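Local coordinates for protein 6-phospho-beta-d glycosidase (Streptococcus pyogenes, PDB 5FOO) that probably hydrolyses 6-phosphorylated beta-glucosides, as a glycoside hydrolase of family 1, and binds the glucose 6-phosphate mimic 6-phosphocyclophellitol in its pocket, at residues F42-P48 / W422-Y428; Q18-A24 / D49-Y55; R28-Y33 / F120-I124. The protein carries 1 engineered substitution. All blocks are in the same frame, centred on the assembly; numbering follows the deposited sequence.

Contact 1. Residues F42-P48 / W422-Y428; sequences FYDYVGP and WSWLNAY. With JAZ (6-phosphocyclophellitol), chain G.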
# COMPACT_ATOMS: atom_id res chain seq x y z
N PHE A 42 7.72 2.77 19.62
CA PHE A 42 8.02 1.73 18.66
C PHE A 42 8.35 0.47 19.36
O PHE A 42 9.24 0.44 20.19
CB PHE A 42 9.18 2.18 17.71
CG PHE A 42 8.81 3.31 16.81
CD1 PHE A 42 8.76 4.64 17.28
CD2 PHE A 42 8.44 3.06 15.49
CE1 PHE A 42 8.34 5.70 16.45
CE2 PHE A 42 8.07 4.13 14.63
CZ PHE A 42 8.02 5.45 15.10
N TYR A 43 7.67 -0.61 19.00
CA TYR A 43 7.93 -1.91 19.61
C TYR A 43 9.40 -2.36 19.72
O TYR A 43 10.14 -2.40 18.74
CB TYR A 43 7.10 -2.98 18.90
CG TYR A 43 6.92 -4.23 19.70
CD1 TYR A 43 5.95 -4.31 20.70
CD2 TYR A 43 7.72 -5.31 19.46
CE1 TYR A 43 5.80 -5.49 21.44
CE2 TYR A 43 7.61 -6.46 20.18
CZ TYR A 43 6.68 -6.55 21.17
OH TYR A 43 6.65 -7.76 21.82
N ASP A 44 9.80 -2.76 20.94
CA ASP A 44 11.18 -3.09 21.31
C ASP A 44 12.19 -2.00 20.98
O ASP A 44 13.36 -2.30 20.87
CB ASP A 44 11.67 -4.44 20.73
CG ASP A 44 10.96 -5.63 21.33
OD1 ASP A 44 10.35 -5.50 22.38
OD2 ASP A 44 10.99 -6.72 20.77
N TYR A 45 11.71 -0.75 20.85
CA TYR A 45 12.52 0.38 20.47
C TYR A 45 13.24 0.27 19.10
O TYR A 45 14.20 0.97 18.86
CB TYR A 45 13.56 0.71 21.60
CG TYR A 45 12.96 0.64 22.98
CD1 TYR A 45 12.15 1.66 23.45
CD2 TYR A 45 13.21 -0.46 23.81
CE1 TYR A 45 11.57 1.59 24.74
CE2 TYR A 45 12.64 -0.53 25.09
CZ TYR A 45 11.82 0.49 25.53
OH TYR A 45 11.29 0.43 26.75
N VAL A 46 12.73 -0.55 18.19
CA VAL A 46 13.39 -0.75 16.88
C VAL A 46 12.83 0.31 15.92
O VAL A 46 11.62 0.42 15.70
CB VAL A 46 13.21 -2.18 16.37
CG1 VAL A 46 13.96 -2.41 15.03
CG2 VAL A 46 13.71 -3.15 17.47
N GLY A 47 13.70 1.19 15.47
CA GLY A 47 13.36 2.13 14.45
C GLY A 47 13.81 1.63 13.10
O GLY A 47 14.11 0.44 12.93
N PRO A 48 13.83 2.56 12.14
CA PRO A 48 14.12 2.23 10.77
C PRO A 48 15.53 2.47 10.32
O PRO A 48 15.77 2.51 9.10
CB PRO A 48 13.18 3.21 10.02
CG PRO A 48 13.25 4.46 10.88
CD PRO A 48 13.19 3.89 12.27
N TRP A 422 10.10 -4.00 8.72
CA TRP A 422 9.77 -3.08 9.80
C TRP A 422 8.40 -2.52 9.57
O TRP A 422 8.24 -1.79 8.60
CB TRP A 422 10.82 -1.97 9.78
CG TRP A 422 10.70 -0.99 10.87
CD1 TRP A 422 10.98 -1.20 12.23
CD2 TRP A 422 10.27 0.36 10.76
NE1 TRP A 422 10.80 -0.01 12.92
CE2 TRP A 422 10.34 0.95 12.06
CE3 TRP A 422 9.83 1.16 9.68
CZ2 TRP A 422 9.97 2.25 12.30
CZ3 TRP A 422 9.47 2.47 9.94
CH2 TRP A 422 9.57 3.01 11.25
N SER A 423 7.39 -2.86 10.41
CA SER A 423 6.04 -2.32 10.22
C SER A 423 5.71 -1.09 11.12
O SER A 423 4.83 -1.14 11.97
CB SER A 423 4.83 -3.34 10.31
OG SER A 423 4.96 -4.77 10.06
N TRP A 424 6.41 0.00 10.91
CA TRP A 424 5.96 1.27 11.40
C TRP A 424 6.01 1.20 12.98
O TRP A 424 6.97 0.61 13.56
CB TRP A 424 4.55 1.57 10.81
CG TRP A 424 4.48 1.31 9.30
CD1 TRP A 424 3.70 0.40 8.67
CD2 TRP A 424 5.22 1.99 8.26
NE1 TRP A 424 3.86 0.49 7.31
CE2 TRP A 424 4.80 1.45 7.03
CE3 TRP A 424 6.20 2.98 8.26
CZ2 TRP A 424 5.36 1.84 5.81
CZ3 TRP A 424 6.75 3.41 7.02
CH2 TRP A 424 6.33 2.82 5.82
N LEU A 425 4.95 1.66 13.65
CA LEU A 425 4.91 1.62 15.12
C LEU A 425 5.07 0.21 15.66
O LEU A 425 5.74 0.04 16.67
CB LEU A 425 3.64 2.28 15.66
CG LEU A 425 3.60 3.76 15.36
CD1 LEU A 425 2.27 4.30 15.81
CD2 LEU A 425 4.74 4.52 16.03
N ASN A 426 4.61 -0.82 14.96
CA ASN A 426 4.84 -2.18 15.43
C ASN A 426 6.16 -2.81 15.10
O ASN A 426 6.43 -3.98 15.52
CB ASN A 426 3.71 -3.07 14.94
CG ASN A 426 2.39 -2.54 15.38
OD1 ASN A 426 1.61 -2.06 14.60
ND2 ASN A 426 2.18 -2.56 16.65
N ALA A 427 6.99 -2.09 14.35
CA ALA A 427 8.34 -2.57 14.05
C ALA A 427 8.27 -4.06 13.71
O ALA A 427 7.52 -4.40 12.84
CB ALA A 427 9.28 -2.27 15.21
N TYR A 428 8.97 -4.94 14.43
CA TYR A 428 9.04 -6.37 14.14
C TYR A 428 8.24 -7.19 15.13
O TYR A 428 8.49 -8.37 15.28
CB TYR A 428 10.55 -6.81 14.16
CG TYR A 428 11.32 -6.32 12.93
CD1 TYR A 428 11.34 -7.06 11.74
CD2 TYR A 428 12.02 -5.12 12.97
CE1 TYR A 428 12.02 -6.58 10.60
CE2 TYR A 428 12.71 -4.63 11.86
CZ TYR A 428 12.71 -5.34 10.68
OH TYR A 428 13.41 -4.79 9.63
C2 JAZ G . 2.14 -2.83 6.32
C3 JAZ G . 2.27 -2.32 4.87
C4 JAZ G . 0.92 -1.83 4.35
C5 JAZ G . -0.15 -2.92 4.39
C6 JAZ G . -0.22 -3.53 5.77
C7 JAZ G . 1.14 -3.99 6.29
C8 JAZ G . 1.05 -4.74 7.61
O9 JAZ G . 0.53 -3.84 8.58
P10 JAZ G . 0.96 -4.00 10.10
O11 JAZ G . 0.28 -2.87 10.78
O12 JAZ G . 2.42 -4.16 10.23
O13 JAZ G . 0.43 -5.29 10.53
O14 JAZ G . -0.86 -2.62 6.68
O15 JAZ G . 3.39 -3.35 6.78
O16 JAZ G . 3.16 -1.23 4.90
O17 JAZ G . 1.05 -1.33 3.03
O HOH W 1 10.59 -4.58 16.92

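Contact 2. Residues Q18-A24 / D49-Y55; sequences QSEGRFA and DTASDAY. With JAZ (6-phosphocyclophellitol), chain G.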
# COMPACT_ATOMS: atom_id res chain seq x y z
N GLN A 18 10.45 0.32 4.85
CA GLN A 18 10.31 -0.82 5.71
C GLN A 18 11.43 -1.83 5.50
O GLN A 18 11.62 -2.69 6.35
CB GLN A 18 8.98 -1.47 5.48
CG GLN A 18 7.83 -0.54 5.81
CD GLN A 18 6.49 -1.15 5.53
OE1 GLN A 18 5.91 -0.93 4.45
NE2 GLN A 18 5.94 -1.87 6.52
N SER A 19 12.18 -1.74 4.38
CA SER A 19 13.17 -2.71 4.07
C SER A 19 14.60 -2.16 4.05
O SER A 19 15.51 -2.88 4.40
CB SER A 19 12.81 -3.37 2.72
OG SER A 19 12.83 -2.40 1.67
N GLU A 20 14.79 -0.92 3.58
CA GLU A 20 16.14 -0.47 3.19
C GLU A 20 17.10 -0.24 4.33
O GLU A 20 18.27 -0.65 4.26
CB GLU A 20 16.07 0.85 2.42
CG GLU A 20 15.58 0.74 0.97
CD GLU A 20 15.29 2.08 0.31
OE1 GLU A 20 15.77 3.13 0.87
OE2 GLU A 20 14.65 2.10 -0.79
N GLY A 21 16.61 0.45 5.37
CA GLY A 21 17.52 1.09 6.34
C GLY A 21 17.83 2.50 5.85
O GLY A 21 17.58 2.83 4.70
N ARG A 22 18.35 3.34 6.75
CA ARG A 22 18.69 4.72 6.44
C ARG A 22 20.13 4.89 5.96
O ARG A 22 20.57 6.00 5.76
CB ARG A 22 18.44 5.59 7.64
CG ARG A 22 16.94 5.70 7.94
CD ARG A 22 16.69 6.70 9.11
NE ARG A 22 17.28 8.02 8.86
CZ ARG A 22 17.44 9.01 9.76
NH1 ARG A 22 17.05 8.92 11.05
NH2 ARG A 22 18.03 10.11 9.37
N PHE A 23 20.82 3.78 5.73
CA PHE A 23 22.18 3.80 5.25
C PHE A 23 22.24 4.69 4.06
O PHE A 23 21.46 4.47 3.17
CB PHE A 23 22.60 2.42 4.81
CG PHE A 23 22.52 1.40 5.90
CD1 PHE A 23 23.52 1.32 6.84
CD2 PHE A 23 21.44 0.50 5.97
CE1 PHE A 23 23.45 0.37 7.85
CE2 PHE A 23 21.39 -0.46 6.96
CZ PHE A 23 22.39 -0.52 7.89
N ALA A 24 23.17 5.67 4.07
CA ALA A 24 23.39 6.69 3.01
C ALA A 24 22.16 7.47 2.50
O ALA A 24 22.13 7.89 1.34
CB ALA A 24 24.11 6.08 1.83
N ASP A 49 16.47 2.72 11.24
CA ASP A 49 17.84 2.99 10.79
C ASP A 49 18.50 1.85 9.99
O ASP A 49 19.33 2.11 9.09
CB ASP A 49 18.78 3.36 11.95
CG ASP A 49 18.35 4.63 12.67
OD1 ASP A 49 18.25 5.68 12.01
OD2 ASP A 49 18.10 4.56 13.88
N THR A 50 18.15 0.62 10.34
CA THR A 50 18.67 -0.51 9.64
C THR A 50 17.58 -1.28 8.94
O THR A 50 17.83 -1.75 7.84
CB THR A 50 19.49 -1.40 10.60
OG1 THR A 50 20.67 -0.66 10.92
CG2 THR A 50 19.94 -2.70 9.97
N ALA A 51 16.39 -1.38 9.56
CA ALA A 51 15.26 -2.11 9.08
C ALA A 51 15.69 -3.52 8.63
O ALA A 51 16.32 -4.21 9.42
CB ALA A 51 14.56 -1.32 7.96
N SER A 52 15.42 -3.95 7.39
CA SER A 52 15.85 -5.27 7.00
C SER A 52 17.08 -5.23 6.08
O SER A 52 17.30 -6.15 5.38
CB SER A 52 14.69 -6.09 6.41
OG SER A 52 13.86 -6.58 7.48
N ASP A 53 17.85 -4.15 6.11
CA ASP A 53 19.18 -4.10 5.50
C ASP A 53 19.16 -4.32 3.96
O ASP A 53 20.16 -4.77 3.36
CB ASP A 53 20.14 -5.12 6.19
CG ASP A 53 21.61 -4.90 5.85
OD1 ASP A 53 21.96 -3.68 5.69
OD2 ASP A 53 22.40 -5.95 5.74
N ALA A 54 18.05 -3.98 3.32
CA ALA A 54 17.97 -4.06 1.86
C ALA A 54 18.93 -3.09 1.15
O ALA A 54 19.36 -3.36 0.01
CB ALA A 54 16.54 -3.87 1.38
N TYR A 55 19.32 -1.99 1.79
CA TYR A 55 20.36 -1.17 1.23
C TYR A 55 21.59 -2.04 0.79
O TYR A 55 22.14 -1.86 -0.33
CB TYR A 55 20.78 -0.00 2.13
CG TYR A 55 21.85 0.86 1.47
CD1 TYR A 55 21.50 1.85 0.57
CD2 TYR A 55 23.22 0.64 1.71
CE1 TYR A 55 22.47 2.58 -0.10
CE2 TYR A 55 24.19 1.41 1.08
CZ TYR A 55 23.80 2.38 0.16
OH TYR A 55 24.75 3.18 -0.50
C2 JAZ G . 2.14 -2.83 6.32
C3 JAZ G . 2.27 -2.32 4.87
C4 JAZ G . 0.92 -1.83 4.35
C5 JAZ G . -0.15 -2.92 4.39
C6 JAZ G . -0.22 -3.53 5.77
C7 JAZ G . 1.14 -3.99 6.29
C8 JAZ G . 1.05 -4.74 7.61
O9 JAZ G . 0.53 -3.84 8.58
P10 JAZ G . 0.96 -4.00 10.10
O11 JAZ G . 0.28 -2.87 10.78
O12 JAZ G . 2.42 -4.16 10.23
O13 JAZ G . 0.43 -5.29 10.53
O14 JAZ G . -0.86 -2.62 6.68
O15 JAZ G . 3.39 -3.35 6.78
O16 JAZ G . 3.16 -1.23 4.90
O17 JAZ G . 1.05 -1.33 3.03

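Contact 3. Residues R28-Y33 / F120-I124; sequences RNLFDY and FDLPI. With PO4 (phosphate ion), chain M.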
# COMPACT_ATOMS: atom_id res chain seq x y z
N ARG A 28 15.40 12.70 6.12
CA ARG A 28 14.42 11.97 6.91
C ARG A 28 13.01 12.02 6.33
O ARG A 28 12.53 13.10 5.93
CB ARG A 28 14.36 12.51 8.36
CG ARG A 28 15.73 12.41 9.07
CD ARG A 28 15.78 13.24 10.35
NE ARG A 28 15.59 14.64 10.06
CZ ARG A 28 15.55 15.61 10.95
NH1 ARG A 28 15.70 15.40 12.25
NH2 ARG A 28 15.38 16.82 10.51
N ASN A 29 12.37 10.86 6.30
CA ASN A 29 10.97 10.82 6.09
C ASN A 29 10.19 11.03 7.37
O ASN A 29 10.79 11.16 8.41
CB ASN A 29 10.56 9.56 5.27
CG ASN A 29 10.71 8.24 6.03
OD1 ASN A 29 10.30 8.09 7.16
ND2 ASN A 29 11.18 7.25 5.32
N LEU A 30 8.86 11.06 7.31
CA LEU A 30 8.07 11.30 8.52
C LEU A 30 8.37 10.27 9.56
O LEU A 30 8.57 10.64 10.73
CB LEU A 30 6.59 11.32 8.27
CG LEU A 30 6.12 12.36 7.29
CD1 LEU A 30 4.62 12.41 7.19
CD2 LEU A 30 6.68 13.75 7.60
N PHE A 31 8.41 8.99 9.18
CA PHE A 31 8.67 7.95 10.20
C PHE A 31 10.11 7.94 10.81
O PHE A 31 10.26 7.70 12.00
CB PHE A 31 8.32 6.56 9.70
CG PHE A 31 6.91 6.15 10.02
CD1 PHE A 31 6.58 5.67 11.28
CD2 PHE A 31 5.91 6.19 9.03
CE1 PHE A 31 5.27 5.28 11.57
CE2 PHE A 31 4.61 5.81 9.30
CZ PHE A 31 4.27 5.36 10.58
N ASP A 32 11.12 8.25 10.00
CA ASP A 32 12.46 8.38 10.48
C ASP A 32 12.48 9.47 11.56
O ASP A 32 13.15 9.29 12.60
CB ASP A 32 13.45 8.83 9.40
CG ASP A 32 13.46 7.94 8.17
OD1 ASP A 32 13.38 6.71 8.31
OD2 ASP A 32 13.61 8.51 7.05
N TYR A 33 11.81 10.59 11.28
CA TYR A 33 11.77 11.71 12.21
C TYR A 33 11.09 11.38 13.53
O TYR A 33 11.61 11.69 14.65
CB TYR A 33 11.05 12.91 11.60
CG TYR A 33 10.95 14.06 12.57
CD1 TYR A 33 12.08 14.82 12.86
CD2 TYR A 33 9.72 14.43 13.14
CE1 TYR A 33 12.01 15.90 13.73
CE2 TYR A 33 9.62 15.51 14.00
CZ TYR A 33 10.79 16.23 14.30
OH TYR A 33 10.73 17.28 15.12
N PHE A 120 3.94 6.16 2.69
CA PHE A 120 3.88 6.84 3.98
C PHE A 120 5.16 7.60 4.32
O PHE A 120 5.51 7.73 5.52
CB PHE A 120 3.62 5.81 5.13
CG PHE A 120 2.50 4.82 4.88
CD1 PHE A 120 1.49 5.01 3.96
CD2 PHE A 120 2.46 3.67 5.66
CE1 PHE A 120 0.46 4.05 3.78
CE2 PHE A 120 1.45 2.72 5.51
CZ PHE A 120 0.44 2.92 4.57
N ASP A 121 5.88 8.07 3.29
CA ASP A 121 7.21 8.59 3.49
C ASP A 121 7.51 9.95 2.91
O ASP A 121 8.60 10.18 2.41
CB ASP A 121 8.28 7.56 3.04
CG ASP A 121 8.26 7.29 1.52
OD1 ASP A 121 7.19 7.49 0.89
OD2 ASP A 121 9.33 6.91 0.98
N LEU A 122 6.58 10.87 3.09
CA LEU A 122 6.84 12.28 2.86
C LEU A 122 8.12 12.71 3.59
O LEU A 122 8.34 12.37 4.78
CB LEU A 122 5.63 13.10 3.33
CG LEU A 122 5.75 14.60 3.12
CD1 LEU A 122 5.32 14.99 1.71
CD2 LEU A 122 4.95 15.37 4.16
N PRO A 123 8.98 13.50 2.95
CA PRO A 123 10.09 14.16 3.70
C PRO A 123 9.61 15.09 4.82
O PRO A 123 8.77 16.01 4.60
CB PRO A 123 10.78 15.01 2.65
CG PRO A 123 10.38 14.47 1.34
CD PRO A 123 8.96 13.92 1.54
N ILE A 124 10.12 14.87 6.02
CA ILE A 124 9.85 15.81 7.14
C ILE A 124 10.12 17.26 6.76
O ILE A 124 9.36 18.14 7.14
CB ILE A 124 10.57 15.39 8.45
CG1 ILE A 124 9.99 16.12 9.69
CG2 ILE A 124 12.05 15.64 8.31
CD1 ILE A 124 8.51 15.83 9.96
P PO4 M . 16.09 16.48 6.54
O1 PO4 M . 15.33 17.49 7.39
O2 PO4 M . 17.58 16.70 6.42
O3 PO4 M . 15.54 16.69 5.06
O4 PO4 M . 15.97 15.18 7.22

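Contact 1. Residues F42-P48 / W422-Y428
The indole NE1 of Trp422 donates to the backbone O of Val46 at 2.9 Å. The N-H points almost straight at the oxygen (170°), which sits at the indole edge, in the ring plane. Seen from the carbonyl, the donor stands above its plane rather than on a lone pair. The second bond is backbone to backbone: Tyr43 N gives its hydrogen to Leu425 O at 3.1 Å. One water adds a bridge, donating to Tyr43 O and accepting from Tyr428 N.

Packing surrounds these bonds. Pro48 lies alongside Trp422, and its CB rests over one face of the six-membered ring, 3.7 Å from the centroid, a CH-pi contact. CG of Trp422 is anti to the backbone N (chi1 -176°), which carries the indole across to Val46 and Pro48. Leu425 covers one face of the Phe42 ring with its CD2, 3.7 Å from the centroid. Phe42 and Trp422 meet rim to rim with nearly parallel planes, CE2 of Phe42 lying 3.5 Å from CZ2 of Trp422. Val46 CG1 reaches the edge of the Tyr428 ring, 3.9 Å from its CD2.

Next to these residues, Trp424 turns to the ligand and donates from NE1 to O16 of 6-phosphocyclophellitol at 3.0 Å. The contact joins two loops of the barrel. Residues 422-428 follow strand 410-416, and residues 42-48 link helix 30-37 to helix 54-67. Helix 30-37 packs against both, with Phe31 touching Phe42 and Trp34 touching Leu425.

Contact 2. Residues Q18-A24 / D49-Y55
Phe23 lays its ring against Asp49 and the turn from Thr50 to Asp53, with Asp49 O over one ring face. CZ of Phe23 comes 3.5 Å from OG1 of Thr50, and CB of Phe23 packs 3.6 Å from CD2 of Tyr55. A chi1 of -178° extends the Tyr55 side chain toward Phe23, whose backbone O lies over one face of the Tyr55 ring. The Tyr55 hydroxyl is held elsewhere, by Asp94.

Backbone bonds join the segments. Tyr55 N donates to Glu20 O at 3.0 Å, in the carbonyl plane and on a lone pair. Ala54 N donates to Ser19 O, also at 3.0 Å; a weak bond from Ser52 N reaches the same oxygen. Farther along, Arg22 N donates to Asp49 O at 2.8 Å from well above the carbonyl plane. Between these bonds Gly21 passes close to the turn, its CA 3.2 Å from Thr50 O. The positive phi of Gly21 (89°) takes the chain out of the short helix.

Arg22 and Asp49 run side by side. Their salt bridge is long, 3.6 Å between Arg22 NH1 and Asp49 OD1, and NH1 also pairs with Glu36.

At the inner end, the extended side chain of Gln18 carries its amide to the ligand. NE2 donates to O15 of 6-phosphocyclophellitol, while OE1 accepts from O16. A type II' turn from Thr50 to Asp53 leads into helix 54-67, and the carbonyls of Ser19 and Glu20 accept from the first N-H groups of that helix. The contact lies within the long connection between the first strand, 9-13, and helix 54-67 of a (beta/alpha)8 barrel, where a glutamine gripping two neighbouring sugar hydroxyls is a hallmark of glycoside hydrolase family 1.

Contact 3. Residues R28-Y33 / F120-I124
Ile124 and Leu30 bury the most surface where a capping box opens helix 30-37 beside a loop of the (beta/alpha)8 barrel. Asn29 and Asp32 make the box: Asp32 N donates to Asn29 OD1, and Asn29 N donates to Asp32 OD2. Asn29 is also bridged to Pro123 as a single beta bridge. In it, Ile124 N donates to Arg28 O at 3.0 Å, and Leu30 N bonds weakly to Leu122 O.

With chi1 at -164°, CG1 of Ile124 swings away from the backbone N and comes to lie over one face of the Tyr33 ring, 4.0 Å from the centroid. CD1 of Ile124 continues to CD2 of Leu30, 3.6 Å away. Leu30 reaches over to Leu122 with its other branch, CD1 of Leu30 lying 4.0 Å from CB of Leu122. Farther in, Phe120 O lies at the edge of the Phe31 ring, in its plane, and both aromatic rings also meet Trp424.

On the outer side, Arg28 bends at chi3 (-62°) round a phosphate ion, probably from the crystallisation liquor. Backbone N and side-chain NE of Arg28 both donate to phosphate O4, and NH2 of Arg28 reaches phosphate O1 at 3.2 Å.

Overall arrangement
All three contacts tie together loops and helix ends round the mouth of the barrel. Contact 3 is the most buried; contacts 1 and 2 each mix buried residues with exposed ones. Helix 30-37 lies in contact 3 and packs beside the other two. The chemistry differs. Contact 1 rests on aromatic rings and an indole bond, contact 2 mainly on backbone bonds into a helix start, and contact 3 on aliphatic packing beside a capped helix. Contacts 1 and 2 both reach 6-phosphocyclophellitol and are probably joined by a hydrogen bond between the hydroxyls of Tyr428 and Ser52. Trp424 of contact 1 packs against Gln18 of contact 2 and meets the Phe31 and Phe120 rings of contact 3 at a slant.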